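Local coordinates for protein NAD-dependent L-serine dehydrogenase (PDB 3OBB) that catalyses the NAD-dependent oxidation of L-serine and methyl-L-serine as a homotetramer, with low activity toward beta-hydroxyisobutyrate, at residues D40-A44 / A45-A49; N197-A201 / K202-E206; W216-E219 / V220-W224; G267-A270 / L271-R275. All blocks are in the same frame, centred on the assembly; numbering follows the deposited sequence.

All four contacts are local, each joining side chains and peptide groups a few residues apart, yet they differ with their place in the fold. Interaction 1, in the nucleotide-binding region, ends a helix near the surface and leads into an edge strand of the sheet; no other subunit touches it. Interactions 2, 3 and 4 belong to the helical C-terminal part. Interaction 2 starts helix 201-209 and interaction 3 ends helix 216-220; these two touch each other. Interaction 4 lies in mid-helix and is entirely buried, amid three other subunits. A Schellman turn closes the helix in interaction 1, the first helical bonds and small apolar contacts make interaction 2, aromatic packing distinguishes interaction 3, and regular helical bonding runs through interaction 4.

Interaction 1: residues D40-A44 / A45-A49; sequences DGLVA and AGASA
Val-43 lays its CG2 methyl against Ala-49, CG2 to CB 3.7 Å, so the last turn of the helix touches the strand that follows it. The isopropyl group has CG1 anti to the backbone N (chi1 174°), which places CG2 beside that nitrogen and on the side of Ala-49. One residue earlier, CB of Leu-42 meets CB of Ala-47 at 3.9 Å. Between these two contacts the chain turns back on itself in a Schellman motif: Ala-47 N donates to Leu-42 O (3.0 Å) and Gly-46 N to Val-43 O (3.0 Å), with Gly-46 at positive phi (115°). The second donor stands well above the plane of its carbonyl. Val-43 O also accepts from a water, 2.8 Å away, that donates to Ala-47 O as well, and the CA-H of Val-43 points at Ala-47 O. The turn connects helix 36-44 to strand 48-49 within a beta-alpha-beta unit of the Rossmann-type domain. Leu-42 reaches inward to Ala-19 and Leu-23 of helix 15-24, whereas Ala-47 packs on Val-31. Backbone hydrogen bonds of Ser-48 with Leu-29 and Val-31 add strand 48-49 to the sheet beside strand 28-32.

Interaction 2: residues N197-A201 / K202-E206; sequences NGLEA and KVLAE
Glu-200 occupies the N-cap position, but what the contact uses is its carbonyl and its CB, with the rest of the side chain extended beyond CG. Its carbonyl oxygen takes two N-H groups of the first turn: a nearly straight bond from Leu-204 N (3.1 Å, 175° at the hydrogen) and a weak, bent one from Val-203 N. The straight bond is the i to i+4 pattern of an alpha helix, already established at its first turn. Next along, Ala-205 N donates to Ala-201 O at 2.9 Å, and CB of Ala-205 lies 3.4 Å from the same Ala-201 O.

Side chains close the turn on two flanks. On one, CG2 of Val-203 rests on CB of Glu-200 at 3.8 Å; a chi1 of 177° sets CG1 of the valine beside its carbonyl carbon and CG2 beside its nitrogen, back toward the cap. On the other, Leu-199 and Leu-204 cross at about a right angle, with CD2 of Leu-199 touching CD1 of Leu-204 at 3.9 Å. This is the junction between two helices of the C-terminal helical domain: helix 168-196 finishes in a Schellman motif whose positive-phi residue is Gly-198, and helix 201-209 begins two residues after Leu-199. Ala-201 packs against Met-191 and Val-195 of the long helix. Toward the second subunit, Leu-199 meets Ala-168 and Val-203 meets His-162, both residues of that neighbouring chain.

Interaction 3: residues W216-E219 / V220-W224; sequences WALE and VYNPW
Trp-216 and Tyr-221 lie side by side and point the same way, their ring planes only 25° apart but slid so far that they barely overlap, with centroids 5.3 Å apart. The closest approach is CH2 of Trp-216 to CD1 of Tyr-221 at 3.4 Å. Val-220 comes to the indole over one face: its CG1 methyl makes a CH-pi contact, 3.9 Å from the centroid of the six-membered ring of Trp-216 and shifted toward the rim. With chi1 at -172°, the indole of Trp-216 leaves CB on the side of its own carbonyl carbon and so swings along the helix toward the residues that follow.

At the other side of the turn, CD2 of Leu-218 meets ND2 of Asn-222 at 3.6 Å. That amide is held at both ends. ND2 donates to a water that in turn donates to Leu-218 O, while OD1 accepts Trp-224 N at 2.8 Å in the carbonyl plane, forming an Asx turn that directs the chain past Pro-223.

The hydroxyl of Tyr-221 is hydrogen-bonded to Asp-286, and only weakly to a bound buffer molecule. Helix 216-220 packs on helix 168-196, Ala-217 against Leu-183 and Leu-218 against Thr-187, while Asn-222 touches Ala-205 of helix 201-209 and Trp-224 reaches Ala-201 there.

Interaction 4: residues G267-A270 / L271-R275; sequences GSLA and LSLYR
Ala-270, Leu-271 and Leu-269 carry most of this contact, three successive residues in the middle of one helix. Ala-270 works through its carbonyl: its O accepts Tyr-274 N at 2.9 Å, and the same oxygen lies near the plane of the Tyr-274 ring, 3.3 Å from CD2, so the ring meets the preceding turn edge-on, at this oxygen. The tyrosine hydroxyl goes on to bond Phe-287 O.

Leu-271 gives its N-H to Gly-267 O at 2.8 Å. Its side chain leads away from the preceding turn, and the chi1 of 177° that turns CG toward the carbonyl side brings it over one face of the Arg-275 guanidinium, CG standing 3.9 Å above the plane and over its centre. Arg-275 NH1 bonds to Ser-262 O of the third subunit, so this leucine backs a polar link between chains.

Leu-269 accepts Leu-273 N on its O (3.1 Å), and its CD2 methyl meets CG of Leu-273 at 4.0 Å, one turn on. Both leucines face other chains: Leu-269 packs on Met-266 of the second subunit and on Leu-269 of the fourth, Leu-273 on Pro-265 of the second. Within the chain, Ala-270 and Tyr-274 lie on Ile-185 of helix 168-196, and Leu-271 on Leu-250 of helix 243-260. The pattern is that of a regular alpha helix buried in the all-helical C-terminal domain, where it touches all three other subunits of the tetramer.

Interaction 1: residues D40-A44 / A45-A49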
loop_
_atom_site.group_PDB
_atom_site.type_symbol
_atom_site.label_atom_id
_atom_site.label_comp_id
_atom_site.label_asym_id
_atom_site.label_seq_id
_atom_site.Cartn_x
_atom_site.Cartn_y
_atom_site.Cartn_z
ATOM N N ASP A 40 -6.875 4.662 -44.561
ATOM C CA ASP A 40 -6.655 5.654 -45.634
ATOM C C ASP A 40 -5.350 6.412 -45.465
ATOM O O ASP A 40 -4.678 6.723 -46.441
ATOM C CB ASP A 40 -7.794 6.660 -45.715
ATOM C CG ASP A 40 -9.112 6.031 -46.077
ATOM O OD1 ASP A 40 -9.162 5.020 -46.836
ATOM O OD2 ASP A 40 -10.115 6.592 -45.592
ATOM N N GLY A 41 -5.006 6.699 -44.226
ATOM C CA GLY A 41 -3.716 7.321 -43.879
ATOM C C GLY A 41 -2.533 6.519 -44.411
ATOM O O GLY A 41 -1.602 7.063 -44.982
ATOM N N LEU A 42 -2.594 5.208 -44.235
ATOM C CA LEU A 42 -1.545 4.326 -44.709
ATOM C C LEU A 42 -1.592 4.194 -46.206
ATOM O O LEU A 42 -0.555 4.162 -46.824
ATOM C CB LEU A 42 -1.615 2.937 -44.028
ATOM C CG LEU A 42 -0.664 2.667 -42.853
ATOM C CD1 LEU A 42 0.782 2.596 -43.351
ATOM C CD2 LEU A 42 -0.818 3.733 -41.749
ATOM N N VAL A 43 -2.786 4.127 -46.784
ATOM C CA VAL A 43 -2.935 4.069 -48.245
ATOM C C VAL A 43 -2.356 5.329 -48.903
ATOM O O VAL A 43 -1.638 5.232 -49.888
ATOM C CB VAL A 43 -4.415 3.799 -48.720
ATOM C CG1 VAL A 43 -4.550 3.889 -50.237
ATOM C CG2 VAL A 43 -4.886 2.441 -48.284
ATOM N N ALA A 44 -2.635 6.508 -48.348
ATOM C CA ALA A 44 -2.027 7.748 -48.861
ATOM C C ALA A 44 -0.488 7.698 -48.882
ATOM O O ALA A 44 0.144 8.275 -49.750
ATOM C CB ALA A 44 -2.534 8.978 -48.079
ATOM N N ALA A 45 0.113 6.997 -47.934
ATOM C CA ALA A 45 1.580 6.912 -47.844
ATOM C C ALA A 45 2.205 5.764 -48.682
ATOM O O ALA A 45 3.431 5.540 -48.664
ATOM C CB ALA A 45 1.984 6.796 -46.415
ATOM N N GLY A 46 1.360 5.031 -49.400
ATOM C CA GLY A 46 1.842 3.997 -50.312
ATOM C C GLY A 46 1.474 2.562 -49.978
ATOM O O GLY A 46 1.890 1.639 -50.693
ATOM N N ALA A 47 0.718 2.363 -48.897
ATOM C CA ALA A 47 0.215 1.022 -48.573
ATOM C C ALA A 47 -0.925 0.619 -49.527
ATOM O O ALA A 47 -1.558 1.483 -50.147
ATOM C CB ALA A 47 -0.228 0.942 -47.113
ATOM N N SER A 48 -1.139 -0.685 -49.684
ATOM C CA SER A 48 -2.380 -1.188 -50.267
ATOM C C SER A 48 -3.309 -1.577 -49.122
ATOM O O SER A 48 -2.845 -2.036 -48.062
ATOM C CB SER A 48 -2.151 -2.397 -51.203
ATOM O OG SER A 48 -0.820 -2.435 -51.701
ATOM N N ALA A 49 -4.606 -1.363 -49.320
ATOM C CA ALA A 49 -5.600 -1.687 -48.316
ATOM C C ALA A 49 -6.049 -3.114 -48.521
ATOM O O ALA A 49 -6.299 -3.558 -49.632
ATOM C CB ALA A 49 -6.791 -0.744 -48.388
HETATM O O HOH W 1 -1.013 3.748 -52.137
#

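Interaction 2: residues N197-A201 / K202-E206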
loop_
_atom_site.group_PDB
_atom_site.type_symbol
_atom_site.label_atom_id
_atom_site.label_comp_id
_atom_site.label_asym_id
_atom_site.label_seq_id
_atom_site.Cartn_x
_atom_site.Cartn_y
_atom_site.Cartn_z
ATOM N N ASN A 197 6.768 21.687 1.393
ATOM C CA ASN A 197 7.631 21.993 2.493
ATOM C C ASN A 197 8.568 23.144 2.149
ATOM O O ASN A 197 9.594 23.333 2.812
ATOM C CB ASN A 197 8.392 20.734 2.927
ATOM C CG ASN A 197 7.557 19.852 3.853
ATOM O OD1 ASN A 197 7.396 20.152 5.037
ATOM N ND2 ASN A 197 7.021 18.772 3.321
ATOM N N GLY A 198 8.195 23.908 1.113
ATOM C CA GLY A 198 8.839 25.191 0.799
ATOM C C GLY A 198 9.863 25.236 -0.339
ATOM O O GLY A 198 10.507 26.275 -0.554
ATOM N N LEU A 199 10.030 24.130 -1.068
ATOM C CA LEU A 199 11.058 24.057 -2.122
ATOM C C LEU A 199 10.553 24.506 -3.484
ATOM O O LEU A 199 9.384 24.352 -3.786
ATOM C CB LEU A 199 11.595 22.638 -2.252
ATOM C CG LEU A 199 12.827 22.241 -1.428
ATOM C CD1 LEU A 199 12.787 22.762 0.015
ATOM C CD2 LEU A 199 12.947 20.731 -1.451
ATOM N N GLU A 200 11.448 25.009 -4.323
ATOM C CA GLU A 200 11.092 25.316 -5.690
ATOM C C GLU A 200 11.138 24.018 -6.460
ATOM O O GLU A 200 12.142 23.286 -6.397
ATOM C CB GLU A 200 12.107 26.275 -6.311
ATOM C CG GLU A 200 11.993 27.697 -5.836
ATOM C CD GLU A 200 12.973 28.590 -6.587
ATOM O OE1 GLU A 200 13.865 29.155 -5.932
ATOM O OE2 GLU A 200 12.879 28.694 -7.841
ATOM N N ALA A 201 10.079 23.746 -7.223
ATOM C CA ALA A 201 9.943 22.472 -7.921
ATOM C C ALA A 201 11.183 22.157 -8.784
ATOM O O ALA A 201 11.689 21.040 -8.728
ATOM C CB ALA A 201 8.664 22.453 -8.748
ATOM N N LYS A 202 11.694 23.136 -9.535
ATOM C CA LYS A 202 12.842 22.901 -10.443
ATOM C C LYS A 202 14.149 22.640 -9.723
ATOM O O LYS A 202 14.997 21.922 -10.246
ATOM C CB LYS A 202 13.095 24.076 -11.384
ATOM C CG LYS A 202 12.186 24.118 -12.602
ATOM C CD LYS A 202 12.545 25.361 -13.430
ATOM C CE LYS A 202 11.481 25.716 -14.440
ATOM N NZ LYS A 202 12.075 26.499 -15.582
ATOM N N VAL A 203 14.318 23.219 -8.535
ATOM C CA VAL A 203 15.505 22.960 -7.742
ATOM C C VAL A 203 15.475 21.539 -7.190
ATOM O O VAL A 203 16.449 20.814 -7.302
ATOM C CB VAL A 203 15.677 23.963 -6.562
ATOM C CG1 VAL A 203 16.916 23.581 -5.733
ATOM C CG2 VAL A 203 15.766 25.439 -7.074
ATOM N N LEU A 204 14.346 21.154 -6.599
ATOM C CA LEU A 204 14.161 19.792 -6.103
ATOM C C LEU A 204 14.293 18.731 -7.201
ATOM O O LEU A 204 14.947 17.706 -6.964
ATOM C CB LEU A 204 12.830 19.646 -5.377
ATOM C CG LEU A 204 12.530 18.227 -4.935
ATOM C CD1 LEU A 204 13.518 17.698 -3.842
ATOM C CD2 LEU A 204 11.087 18.097 -4.483
ATOM N N ALA A 205 13.669 18.981 -8.371
ATOM C CA ALA A 205 13.774 18.089 -9.526
ATOM C C ALA A 205 15.230 17.855 -9.924
ATOM O O ALA A 205 15.638 16.715 -10.155
ATOM C CB ALA A 205 12.964 18.637 -10.746
ATOM N N GLU A 206 16.020 18.932 -10.003
ATOM C CA GLU A 206 17.412 18.796 -10.442
ATOM C C GLU A 206 18.208 17.975 -9.410
ATOM O O GLU A 206 19.001 17.093 -9.776
ATOM C CB GLU A 206 18.078 20.164 -10.734
ATOM C CG GLU A 206 19.567 20.010 -11.154
ATOM C CD GLU A 206 20.457 21.278 -11.064
ATOM O OE1 GLU A 206 19.974 22.349 -10.596
ATOM O OE2 GLU A 206 21.663 21.172 -11.447
#

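Interaction 3: residues W216-E219 / V220-W224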
loop_
_atom_site.group_PDB
_atom_site.type_symbol
_atom_site.label_atom_id
_atom_site.label_comp_id
_atom_site.label_asym_id
_atom_site.label_seq_id
_atom_site.Cartn_x
_atom_site.Cartn_y
_atom_site.Cartn_z
ATOM N N TRP A 216 14.103 7.602 -14.698
ATOM C CA TRP A 216 13.644 7.977 -16.016
ATOM C C TRP A 216 12.639 9.150 -16.006
ATOM O O TRP A 216 12.755 10.063 -16.825
ATOM C CB TRP A 216 13.015 6.769 -16.671
ATOM C CG TRP A 216 12.669 6.964 -18.129
ATOM C CD1 TRP A 216 13.505 6.784 -19.196
ATOM C CD2 TRP A 216 11.362 7.335 -18.685
ATOM N NE1 TRP A 216 12.794 6.986 -20.373
ATOM C CE2 TRP A 216 11.491 7.323 -20.086
ATOM C CE3 TRP A 216 10.110 7.653 -18.116
ATOM C CZ2 TRP A 216 10.411 7.632 -20.950
ATOM C CZ3 TRP A 216 9.039 7.957 -18.955
ATOM C CH2 TRP A 216 9.192 7.932 -20.357
ATOM N N ALA A 217 11.674 9.143 -15.081
ATOM C CA ALA A 217 10.683 10.216 -15.051
ATOM C C ALA A 217 11.384 11.557 -14.855
ATOM O O ALA A 217 10.995 12.542 -15.465
ATOM C CB ALA A 217 9.672 10.014 -13.960
ATOM N N LEU A 218 12.387 11.580 -13.972
ATOM C CA LEU A 218 13.088 12.809 -13.656
ATOM C C LEU A 218 13.996 13.243 -14.812
ATOM O O LEU A 218 14.272 14.439 -14.973
ATOM C CB LEU A 218 13.910 12.647 -12.370
ATOM C CG LEU A 218 13.162 12.729 -11.027
ATOM C CD1 LEU A 218 14.069 12.226 -9.890
ATOM C CD2 LEU A 218 12.629 14.147 -10.668
ATOM N N GLU A 219 14.449 12.286 -15.625
ATOM C CA GLU A 219 15.351 12.635 -16.732
ATOM C C GLU A 219 14.586 13.267 -17.882
ATOM O O GLU A 219 15.093 14.134 -18.559
ATOM C CB GLU A 219 16.100 11.391 -17.246
ATOM C CG GLU A 219 17.097 10.815 -16.268
ATOM C CD GLU A 219 18.369 11.654 -16.199
ATOM O OE1 GLU A 219 18.968 11.779 -15.114
ATOM O OE2 GLU A 219 18.794 12.176 -17.229
ATOM N N VAL A 220 13.352 12.819 -18.105
ATOM C CA VAL A 220 12.751 12.961 -19.419
ATOM C C VAL A 220 11.251 13.215 -19.344
ATOM O O VAL A 220 10.619 13.511 -20.347
ATOM C CB VAL A 220 13.211 11.695 -20.257
ATOM C CG1 VAL A 220 12.089 10.865 -20.873
ATOM C CG2 VAL A 220 14.431 12.019 -21.211
ATOM N N TYR A 221 10.664 13.148 -18.149
ATOM C CA TYR A 221 9.200 13.120 -18.087
ATOM C C TYR A 221 8.675 13.582 -16.724
ATOM O O TYR A 221 7.917 12.858 -16.056
ATOM C CB TYR A 221 8.759 11.685 -18.321
ATOM C CG TYR A 221 7.538 11.471 -19.149
ATOM C CD1 TYR A 221 7.656 10.938 -20.439
ATOM C CD2 TYR A 221 6.258 11.735 -18.645
ATOM C CE1 TYR A 221 6.565 10.701 -21.213
ATOM C CE2 TYR A 221 5.128 11.512 -19.429
ATOM C CZ TYR A 221 5.288 10.963 -20.708
ATOM O OH TYR A 221 4.194 10.689 -21.505
ATOM N N ASN A 222 9.078 14.780 -16.316
ATOM C CA ASN A 222 8.803 15.225 -14.951
ATOM C C ASN A 222 7.305 15.502 -14.757
ATOM O O ASN A 222 6.718 16.202 -15.573
ATOM C CB ASN A 222 9.678 16.443 -14.609
ATOM C CG ASN A 222 9.554 16.838 -13.135
ATOM O OD1 ASN A 222 8.455 17.258 -12.685
ATOM N ND2 ASN A 222 10.644 16.638 -12.353
ATOM N N PRO A 223 6.659 14.919 -13.716
ATOM C CA PRO A 223 5.203 15.125 -13.550
ATOM C C PRO A 223 4.712 16.478 -13.026
ATOM O O PRO A 223 3.499 16.708 -13.008
ATOM C CB PRO A 223 4.821 14.011 -12.568
ATOM C CG PRO A 223 6.035 13.859 -11.734
ATOM C CD PRO A 223 7.170 13.973 -12.694
ATOM N N TRP A 224 5.625 17.368 -12.633
ATOM C CA TRP A 224 5.269 18.694 -12.054
ATOM C C TRP A 224 5.183 19.779 -13.121
ATOM O O TRP A 224 6.168 20.010 -13.825
ATOM C CB TRP A 224 6.277 19.132 -10.984
ATOM C CG TRP A 224 5.712 20.241 -10.121
ATOM C CD1 TRP A 224 5.794 21.585 -10.353
ATOM C CD2 TRP A 224 4.958 20.092 -8.918
ATOM N NE1 TRP A 224 5.163 22.280 -9.348
ATOM C CE2 TRP A 224 4.615 21.384 -8.473
ATOM C CE3 TRP A 224 4.496 18.987 -8.194
ATOM C CZ2 TRP A 224 3.848 21.604 -7.319
ATOM C CZ3 TRP A 224 3.740 19.211 -7.050
ATOM C CH2 TRP A 224 3.419 20.510 -6.633
HETATM O O HOH W 2 13.293 16.678 -13.661
#

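Interaction 4: residues G267-A270 / L271-R275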
loop_
_atom_site.group_PDB
_atom_site.type_symbol
_atom_site.label_atom_id
_atom_site.label_comp_id
_atom_site.label_asym_id
_atom_site.label_seq_id
_atom_site.Cartn_x
_atom_site.Cartn_y
_atom_site.Cartn_z
ATOM N N GLY A 267 3.840 -2.075 -7.308
ATOM C CA GLY A 267 3.044 -2.155 -8.561
ATOM C C GLY A 267 1.537 -2.228 -8.281
ATOM O O GLY A 267 0.801 -1.404 -8.796
ATOM N N SER A 268 1.085 -3.199 -7.467
ATOM C CA SER A 268 -0.328 -3.282 -7.014
ATOM C C SER A 268 -0.884 -1.969 -6.453
ATOM O O SER A 268 -2.005 -1.577 -6.791
ATOM C CB SER A 268 -0.512 -4.370 -5.932
ATOM O OG SER A 268 -0.004 -5.590 -6.419
ATOM N N LEU A 269 -0.134 -1.323 -5.565
ATOM C CA LEU A 269 -0.541 -0.009 -5.076
ATOM C C LEU A 269 -0.589 0.976 -6.239
ATOM O O LEU A 269 -1.540 1.740 -6.356
ATOM C CB LEU A 269 0.387 0.517 -3.992
ATOM C CG LEU A 269 -0.138 1.393 -2.849
ATOM C CD1 LEU A 269 0.981 2.302 -2.339
ATOM C CD2 LEU A 269 -1.462 2.175 -3.055
ATOM N N ALA A 270 0.404 0.951 -7.124
ATOM C CA ALA A 270 0.385 1.872 -8.282
ATOM C C ALA A 270 -0.928 1.684 -9.037
ATOM O O ALA A 270 -1.591 2.654 -9.395
ATOM C CB ALA A 270 1.602 1.657 -9.207
ATOM N N LEU A 271 -1.313 0.423 -9.244
ATOM C CA LEU A 271 -2.543 0.109 -9.947
ATOM C C LEU A 271 -3.792 0.640 -9.238
ATOM O O LEU A 271 -4.651 1.235 -9.874
ATOM C CB LEU A 271 -2.653 -1.395 -10.220
ATOM C CG LEU A 271 -3.923 -1.935 -10.907
ATOM C CD1 LEU A 271 -4.216 -1.286 -12.275
ATOM C CD2 LEU A 271 -3.853 -3.460 -11.046
ATOM N N SER A 272 -3.857 0.491 -7.922
ATOM C CA SER A 272 -4.953 1.074 -7.154
ATOM C C SER A 272 -5.089 2.582 -7.347
ATOM O O SER A 272 -6.186 3.082 -7.451
ATOM C CB SER A 272 -4.785 0.727 -5.676
ATOM O OG SER A 272 -4.880 -0.702 -5.530
ATOM N N LEU A 273 -3.966 3.280 -7.410
ATOM C CA LEU A 273 -3.913 4.738 -7.584
ATOM C C LEU A 273 -4.312 5.152 -9.008
ATOM O O LEU A 273 -5.065 6.131 -9.205
ATOM C CB LEU A 273 -2.529 5.276 -7.196
ATOM C CG LEU A 273 -2.162 5.083 -5.698
ATOM C CD1 LEU A 273 -0.753 5.575 -5.425
ATOM C CD2 LEU A 273 -3.175 5.776 -4.655
ATOM N N TYR A 274 -3.859 4.369 -9.991
ATOM C CA TYR A 274 -4.323 4.568 -11.372
ATOM C C TYR A 274 -5.817 4.368 -11.483
ATOM O O TYR A 274 -6.490 5.121 -12.185
ATOM C CB TYR A 274 -3.503 3.770 -12.395
ATOM C CG TYR A 274 -2.291 4.577 -12.759
ATOM C CD1 TYR A 274 -2.415 5.688 -13.604
ATOM C CD2 TYR A 274 -1.036 4.313 -12.183
ATOM C CE1 TYR A 274 -1.326 6.495 -13.910
ATOM C CE2 TYR A 274 0.068 5.125 -12.479
ATOM C CZ TYR A 274 -0.090 6.212 -13.332
ATOM O OH TYR A 274 0.973 7.028 -13.612
ATOM N N ARG A 275 -6.362 3.402 -10.749
ATOM C CA ARG A 275 -7.801 3.189 -10.840
ATOM C C ARG A 275 -8.596 4.357 -10.250
ATOM O O ARG A 275 -9.680 4.670 -10.737
ATOM C CB ARG A 275 -8.213 1.826 -10.260
ATOM C CG ARG A 275 -7.631 0.701 -11.126
ATOM C CD ARG A 275 -8.564 -0.446 -11.354
ATOM N NE ARG A 275 -7.932 -1.515 -12.133
ATOM C CZ ARG A 275 -7.769 -2.772 -11.724
ATOM N NH1 ARG A 275 -8.192 -3.154 -10.530
ATOM N NH2 ARG A 275 -7.178 -3.656 -12.519
#